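Local coordinates for protein rhamnonate dehydratase (Gibberella zeae PH-1, PDB 3FXG) that probably catalyses the magnesium-dependent dehydration of rhamnonate, as a lyase of the enolase superfamily, at residues G33-L37 and L347-G353; K161-F166 and G373-T377; R15-I19 and S66-E70. All coordinates share one frame; numbering follows the deposited sequence.

Along the chain, interaction 3 closes first, between strands 11-19 and 66-73 of the antiparallel sheet; residues 33-37 of interaction 1 lie in the connection between those strands. Residues 347-353, the partner of 33-37, follow strand 344-347, and interaction 2 pairs strand 374-376 with strand 163-169, the neighbour of 344-347 in the barrel sheet. Centres of interactions 1 and 2 are about 23 Å apart, those of 1 and 3 about 24 Å, and those of 2 and 3 about 29 Å; none touch. Interaction 3 thus lies within the antiparallel sheet of the N-terminal domain, interaction 2 extends the barrel sheet, and interaction 1 joins an N-terminal loop to the barrel near magnesium.

Interaction 1 of 3, residues G33-L37 and L347-G353; sequences GGHWL and LANSPDG
His35 and Pro351 bring their CA atoms to 4.1 Å, and beside them Trp36 N donates to Pro351 O at 3.2 Å, setting the start of helix 36-39 against the type I turn Ser350 to Gly353. Both ring nitrogens of His35 are engaged. ND1 is the N-cap acceptor for Leu37 N, with a nearly straight bond (167° at the hydrogen), while His35 NE2 reaches Asn349 O at 2.7 Å in a weak bond, bent to 135°. With CG anti to the backbone N (chi1 -157°), the imidazole is laid against Pro351, whose CA stands 4.0 Å from the His35 ring centroid, a CH-pi contact squarely over the face. Trp36 presents its indole edge instead: Trp36 NE1 donates to Ala348 O at 2.8 Å, the acceptor lying close to the ring plane. Further round the indole, Trp36 CZ2 packs on Leu347 CD2 (3.7 Å). Leu347 CD2 also meets Leu37 CD1 tip to tip at 3.5 Å, tighter than a usual carbon contact. Ala348 also shares a backbone hydrogen bond with Thr169, which ties the loop to strand 163-169. The side chain of Leu347 is about 8 Å from magnesium. A loop of the N-terminal region docked on a loop that follows a barrel strand beside the metal is consistent with the capped active site of the enolase superfamily.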
# COMPACT_ATOMS: atom_id res chain seq x y z
N GLY A 33 -49.61 9.61 11.83
CA GLY A 33 -49.70 9.24 10.43
C GLY A 33 -49.87 10.45 9.54
O GLY A 33 -50.46 11.45 9.95
N GLY A 34 -49.34 10.38 8.32
CA GLY A 34 -49.45 11.49 7.39
C GLY A 34 -48.18 12.31 7.33
O GLY A 34 -47.91 12.99 6.33
N HIS A 35 -47.39 12.26 8.39
CA HIS A 35 -46.13 12.99 8.46
C HIS A 35 -45.21 12.46 7.36
O HIS A 35 -45.06 11.25 7.20
CB HIS A 35 -45.49 12.79 9.83
CG HIS A 35 -44.52 13.86 10.22
ND1 HIS A 35 -43.40 14.16 9.48
CD2 HIS A 35 -44.50 14.69 11.30
CE1 HIS A 35 -42.73 15.13 10.08
NE2 HIS A 35 -43.37 15.46 11.19
N TRP A 36 -44.60 13.37 6.61
CA TRP A 36 -43.70 12.98 5.53
C TRP A 36 -42.58 12.07 6.01
O TRP A 36 -42.04 11.27 5.24
CB TRP A 36 -43.09 14.21 4.85
CG TRP A 36 -42.09 14.94 5.69
CD1 TRP A 36 -42.33 15.94 6.59
CD2 TRP A 36 -40.67 14.71 5.73
NE1 TRP A 36 -41.16 16.34 7.18
CE2 TRP A 36 -40.12 15.60 6.67
CE3 TRP A 36 -39.81 13.82 5.05
CZ2 TRP A 36 -38.75 15.64 6.97
CZ3 TRP A 36 -38.45 13.86 5.35
CH2 TRP A 36 -37.94 14.76 6.30
N LEU A 37 -42.23 12.18 7.29
CA LEU A 37 -41.16 11.38 7.86
C LEU A 37 -41.44 9.88 7.80
O LEU A 37 -40.51 9.07 7.83
CB LEU A 37 -40.90 11.79 9.31
CG LEU A 37 -39.99 13.00 9.52
CD1 LEU A 37 -39.95 13.37 11.00
CD2 LEU A 37 -38.59 12.68 9.01
N LEU A 347 -34.46 19.09 11.05
CA LEU A 347 -35.35 18.16 10.38
C LEU A 347 -36.76 18.72 10.44
O LEU A 347 -37.38 18.76 11.51
CB LEU A 347 -35.28 16.80 11.09
CG LEU A 347 -35.96 15.57 10.45
CD1 LEU A 347 -35.57 14.32 11.24
CD2 LEU A 347 -37.47 15.75 10.44
N ALA A 348 -37.27 19.18 9.30
CA ALA A 348 -38.61 19.75 9.23
C ALA A 348 -39.59 18.77 9.85
O ALA A 348 -39.86 17.70 9.31
CB ALA A 348 -39.00 20.02 7.78
N ASN A 349 -40.14 19.14 11.00
CA ASN A 349 -41.07 18.27 11.70
C ASN A 349 -42.54 18.57 11.42
O ASN A 349 -43.42 18.00 12.06
CB ASN A 349 -40.78 18.33 13.20
CG ASN A 349 -40.91 19.72 13.75
OD1 ASN A 349 -40.35 20.67 13.20
ND2 ASN A 349 -41.63 19.85 14.86
N SER A 350 -42.80 19.46 10.48
CA SER A 350 -44.17 19.76 10.11
C SER A 350 -44.56 18.64 9.15
O SER A 350 -43.76 18.22 8.32
CB SER A 350 -44.26 21.12 9.41
OG SER A 350 -43.38 21.20 8.31
N PRO A 351 -45.79 18.13 9.27
CA PRO A 351 -46.24 17.04 8.39
C PRO A 351 -46.00 17.24 6.89
O PRO A 351 -45.77 16.27 6.17
CB PRO A 351 -47.73 16.90 8.74
CG PRO A 351 -48.10 18.26 9.24
CD PRO A 351 -46.91 18.63 10.08
N ASP A 352 -46.05 18.49 6.43
CA ASP A 352 -45.84 18.77 5.01
C ASP A 352 -44.44 19.33 4.72
O ASP A 352 -44.10 19.61 3.57
CB ASP A 352 -46.89 19.75 4.49
CG ASP A 352 -46.91 21.06 5.26
OD1 ASP A 352 -45.95 21.33 6.02
OD2 ASP A 352 -47.88 21.83 5.09
N GLY A 353 -43.65 19.51 5.78
CA GLY A 353 -42.30 20.03 5.63
C GLY A 353 -42.23 21.48 5.17
O GLY A 353 -41.21 21.92 4.64

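Interaction 2 of 3, residues K161-F166 and G373-T377; sequences KERLDF and GYLTT
Leu164 and Leu375 form the central hydrogen-bonded pair of an antiparallel beta ladder, in which residues 374-376 run beside residues 163-166, part of barrel strand 163-169, at 165° between their directions. The pair exchanges two backbone bonds, Leu164 N to Leu375 O at 2.8 Å and Leu375 N to Leu164 O at 3.0 Å. Phe166 N to Gly373 O and Thr377 N to Glu162 O continue the ladder at its two ends, and Arg163 with Thr376 and Asp165 with Tyr374 are the non-hydrogen-bonded pairs between.

The face bearing Leu164 and Leu375 is the tightly packed one. Phe166 swings its ring across to it, Phe166 CE2 lying 3.8 Å from Leu375 CG, and Tyr332 of helix 329-335 meets the same ring with the planes steeply inclined. Leu375 also touches Tyr332, while Leu164 rests on Gln335, so this helix covers the apolar side.

Arg163, Asp165, Tyr374 and Thr376 occupy the other face, where exposure is greater. The extended Arg163 chain, with CG anti to the backbone N (chi1 169°), carries its guanidinium flat over the phenol ring: the planes are 14° apart and Arg163 CZ is 3.6 Å from the centroid of the Tyr374 ring, a stacked cation-pi pair. Arg163 NE gives a salt bridge to Asp165 OD1 at 3.0 Å, in the guanidinium plane, so the stack on the ring and the bond at the edge together probably restrict rotation of the group.

At the end of the ladder Glu162, exposed and bent at its second torsion, crosses Thr377; there Thr377 OG1 donates to Glu162 OE2 at 2.8 Å, reaching the oxygen from above the carboxylate plane.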
# COMPACT_ATOMS: atom_id res chain seq x y z
N LYS A 161 -18.63 30.87 17.43
CA LYS A 161 -19.43 31.69 16.52
C LYS A 161 -20.62 32.21 17.31
O LYS A 161 -21.06 31.58 18.27
CB LYS A 161 -19.90 30.87 15.31
CG LYS A 161 -20.56 29.55 15.65
CD LYS A 161 -20.79 28.74 14.39
CE LYS A 161 -20.69 27.25 14.67
NZ LYS A 161 -19.38 26.91 15.29
N GLU A 162 -21.14 33.36 16.92
CA GLU A 162 -22.27 33.94 17.63
C GLU A 162 -23.60 33.59 16.97
O GLU A 162 -24.67 33.84 17.54
CB GLU A 162 -22.10 35.46 17.72
CG GLU A 162 -20.87 35.88 18.52
CD GLU A 162 -20.95 35.45 19.98
OE1 GLU A 162 -19.93 34.98 20.52
OE2 GLU A 162 -22.04 35.60 20.59
N ARG A 163 -23.53 33.02 15.78
CA ARG A 163 -24.72 32.63 15.05
C ARG A 163 -24.56 31.23 14.47
O ARG A 163 -23.50 30.88 13.98
CB ARG A 163 -25.00 33.64 13.94
CG ARG A 163 -26.06 33.23 12.95
CD ARG A 163 -26.47 34.41 12.09
NE ARG A 163 -27.22 34.01 10.91
CZ ARG A 163 -28.08 34.79 10.26
NH1 ARG A 163 -28.29 36.03 10.69
NH2 ARG A 163 -28.72 34.35 9.19
N LEU A 164 -25.63 30.44 14.54
CA LEU A 164 -25.62 29.08 14.01
C LEU A 164 -26.55 29.03 12.80
O LEU A 164 -27.75 29.24 12.94
CB LEU A 164 -26.12 28.09 15.07
CG LEU A 164 -25.25 26.88 15.41
CD1 LEU A 164 -26.07 25.93 16.28
CD2 LEU A 164 -24.80 26.17 14.14
N ASP A 165 -25.98 28.76 11.63
CA ASP A 165 -26.77 28.68 10.40
C ASP A 165 -27.25 27.26 10.14
O ASP A 165 -26.50 26.29 10.32
CB ASP A 165 -25.94 29.19 9.21
CG ASP A 165 -25.61 30.66 9.33
OD1 ASP A 165 -26.56 31.47 9.47
OD2 ASP A 165 -24.42 31.02 9.27
N PHE A 166 -28.51 27.13 9.73
CA PHE A 166 -29.13 25.84 9.48
C PHE A 166 -29.50 25.59 8.02
O PHE A 166 -29.74 26.52 7.25
CB PHE A 166 -30.45 25.70 10.25
CG PHE A 166 -30.30 25.63 11.74
CD1 PHE A 166 -30.78 24.52 12.44
CD2 PHE A 166 -29.75 26.69 12.46
CE1 PHE A 166 -30.72 24.47 13.83
CE2 PHE A 166 -29.69 26.65 13.85
CZ PHE A 166 -30.17 25.54 14.54
N GLY A 373 -34.12 30.26 9.98
CA GLY A 373 -32.99 29.55 9.41
C GLY A 373 -31.70 29.68 10.19
O GLY A 373 -30.63 29.29 9.71
N TYR A 374 -31.78 30.21 11.41
CA TYR A 374 -30.60 30.37 12.24
C TYR A 374 -30.97 30.60 13.70
O TYR A 374 -32.12 30.92 14.02
CB TYR A 374 -29.75 31.55 11.75
CG TYR A 374 -30.35 32.91 12.05
CD1 TYR A 374 -30.13 33.54 13.28
CD2 TYR A 374 -31.18 33.55 11.13
CE1 TYR A 374 -30.72 34.77 13.59
CE2 TYR A 374 -31.78 34.77 11.43
CZ TYR A 374 -31.55 35.37 12.65
OH TYR A 374 -32.16 36.57 12.95
N LEU A 375 -30.00 30.40 14.58
CA LEU A 375 -30.16 30.63 16.01
C LEU A 375 -28.93 31.43 16.44
O LEU A 375 -27.96 31.53 15.70
CB LEU A 375 -30.23 29.32 16.80
CG LEU A 375 -31.49 28.45 16.66
CD1 LEU A 375 -31.41 27.32 17.67
CD2 LEU A 375 -32.74 29.29 16.91
N THR A 376 -28.97 31.99 17.65
CA THR A 376 -27.86 32.77 18.15
C THR A 376 -27.44 32.28 19.53
O THR A 376 -28.16 31.50 20.16
CB THR A 376 -28.25 34.25 18.30
OG1 THR A 376 -29.28 34.36 19.28
CG2 THR A 376 -28.74 34.82 16.97
N THR A 377 -26.27 32.72 19.99
CA THR A 377 -25.79 32.32 21.30
C THR A 377 -26.80 32.76 22.35
O THR A 377 -27.02 32.08 23.35
CB THR A 377 -24.42 32.96 21.62
OG1 THR A 377 -24.44 34.35 21.27
CG2 THR A 377 -23.31 32.26 20.84

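Interaction 3 of 3, residues R15-I19 and S66-E70; sequences RSFII and SFLVE
Arg15 and Glu70 form a hydrogen-bonded pair of an antiparallel ladder, with Arg15 N donating to Glu70 O and Glu70 N to Arg15 O, both at 2.8 Å. Phe17 and Leu68 repeat the exchange: Phe17 N meets Leu68 O at 2.8 Å and Leu68 N meets Phe17 O at 2.7 Å. Beyond them Ile19 N donates to Ser66 O at 3.1 Å. Where the ladder ends, one water joins the strands, donating to Ile19 O and accepting from Ser66 N.

The backbone pairing of Arg15 and Glu70 is doubled by a salt bridge, Arg15 NE to Glu70 OE1 at 3.0 Å. The bond is straight (167°) and lies in the guanidinium plane, though the carboxylate is turned nearly perpendicular to it, at 87°. Bending of the arginine at chi3 (-72°) brings NE across to the oxygen. Arg15 NH2 has a second carboxylate in Glu72, and Glu70 OE2, hydrogen-bonded outside the two strands, also forms a long, weak ion pair with Arg394. Glu70 OE1 also faces the edge of the Phe17 ring, 3.3 Å from Phe17 CE2. Ser16 OG is satisfied by His94 and Ser400, and Ser66 OG by Asp27 N.

Strand 78-84 flanks 66-73 and strand 397-399 flanks 11-19, making this pair the middle of a four-stranded sheet, while helix 86-101 packs on the face carrying Ser16, Ile18 and Phe67.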
# COMPACT_ATOMS: atom_id res chain seq x y z
N ARG A 15 -34.17 8.82 37.59
CA ARG A 15 -35.51 8.36 37.25
C ARG A 15 -35.65 8.33 35.73
O ARG A 15 -35.01 9.11 35.03
CB ARG A 15 -36.55 9.32 37.84
CG ARG A 15 -36.55 9.42 39.37
CD ARG A 15 -37.58 10.44 39.86
NE ARG A 15 -37.19 11.83 39.58
CZ ARG A 15 -36.39 12.56 40.36
NH1 ARG A 15 -35.89 12.04 41.48
NH2 ARG A 15 -36.09 13.80 40.02
N SER A 16 -36.47 7.42 35.22
CA SER A 16 -36.68 7.33 33.78
C SER A 16 -38.17 7.21 33.51
O SER A 16 -38.92 6.63 34.30
CB SER A 16 -35.94 6.13 33.18
OG SER A 16 -36.47 4.90 33.62
N PHE A 17 -38.59 7.78 32.39
CA PHE A 17 -39.99 7.77 31.99
C PHE A 17 -40.13 7.47 30.51
O PHE A 17 -39.27 7.83 29.72
CB PHE A 17 -40.63 9.13 32.26
CG PHE A 17 -40.54 9.58 33.68
CD1 PHE A 17 -41.55 9.27 34.58
CD2 PHE A 17 -39.44 10.32 34.13
CE1 PHE A 17 -41.47 9.68 35.91
CE2 PHE A 17 -39.35 10.73 35.45
CZ PHE A 17 -40.37 10.41 36.35
N ILE A 18 -41.23 6.82 30.15
CA ILE A 18 -41.52 6.55 28.76
C ILE A 18 -42.48 7.66 28.36
O ILE A 18 -43.39 7.99 29.13
CB ILE A 18 -42.22 5.19 28.59
CG1 ILE A 18 -41.26 4.07 29.00
CG2 ILE A 18 -42.68 5.02 27.15
CD1 ILE A 18 -41.92 2.73 29.17
N ILE A 19 -42.28 8.25 27.20
CA ILE A 19 -43.17 9.32 26.76
C ILE A 19 -44.36 8.72 26.02
O ILE A 19 -44.20 8.14 24.95
CB ILE A 19 -42.41 10.31 25.85
CG1 ILE A 19 -41.17 10.83 26.58
CG2 ILE A 19 -43.31 11.49 25.49
CD1 ILE A 19 -40.28 11.72 25.75
N SER A 66 -39.99 7.21 22.61
CA SER A 66 -39.09 8.11 23.32
C SER A 66 -39.10 7.86 24.82
O SER A 66 -40.04 7.28 25.36
CB SER A 66 -39.51 9.56 23.06
OG SER A 66 -39.64 9.83 21.68
N PHE A 67 -38.03 8.28 25.49
CA PHE A 67 -37.93 8.14 26.94
C PHE A 67 -37.23 9.37 27.51
O PHE A 67 -36.59 10.13 26.78
CB PHE A 67 -37.21 6.84 27.34
CG PHE A 67 -35.71 6.86 27.19
CD1 PHE A 67 -34.89 6.84 28.32
CD2 PHE A 67 -35.11 6.84 25.93
CE1 PHE A 67 -33.49 6.79 28.20
CE2 PHE A 67 -33.72 6.79 25.80
CZ PHE A 67 -32.91 6.76 26.93
N LEU A 68 -37.38 9.58 28.81
CA LEU A 68 -36.77 10.72 29.49
C LEU A 68 -36.01 10.25 30.72
O LEU A 68 -36.46 9.36 31.44
CB LEU A 68 -37.85 11.71 29.93
CG LEU A 68 -37.38 12.92 30.75
CD1 LEU A 68 -36.89 14.00 29.81
CD2 LEU A 68 -38.52 13.45 31.60
N VAL A 69 -34.85 10.86 30.95
CA VAL A 69 -34.04 10.52 32.10
C VAL A 69 -33.88 11.75 32.98
O VAL A 69 -33.61 12.85 32.48
CB VAL A 69 -32.64 10.02 31.68
CG1 VAL A 69 -31.73 9.91 32.89
CG2 VAL A 69 -32.77 8.67 30.98
N GLU A 70 -34.05 11.58 34.28
CA GLU A 70 -33.87 12.68 35.22
C GLU A 70 -32.79 12.26 36.21
O GLU A 70 -32.82 11.15 36.74
CB GLU A 70 -35.15 12.98 36.00
CG GLU A 70 -36.35 13.43 35.17
CD GLU A 70 -37.50 13.92 36.03
OE1 GLU A 70 -37.83 13.24 37.02
OE2 GLU A 70 -38.08 14.98 35.72
O HOH W 1 -42.77 7.61 22.65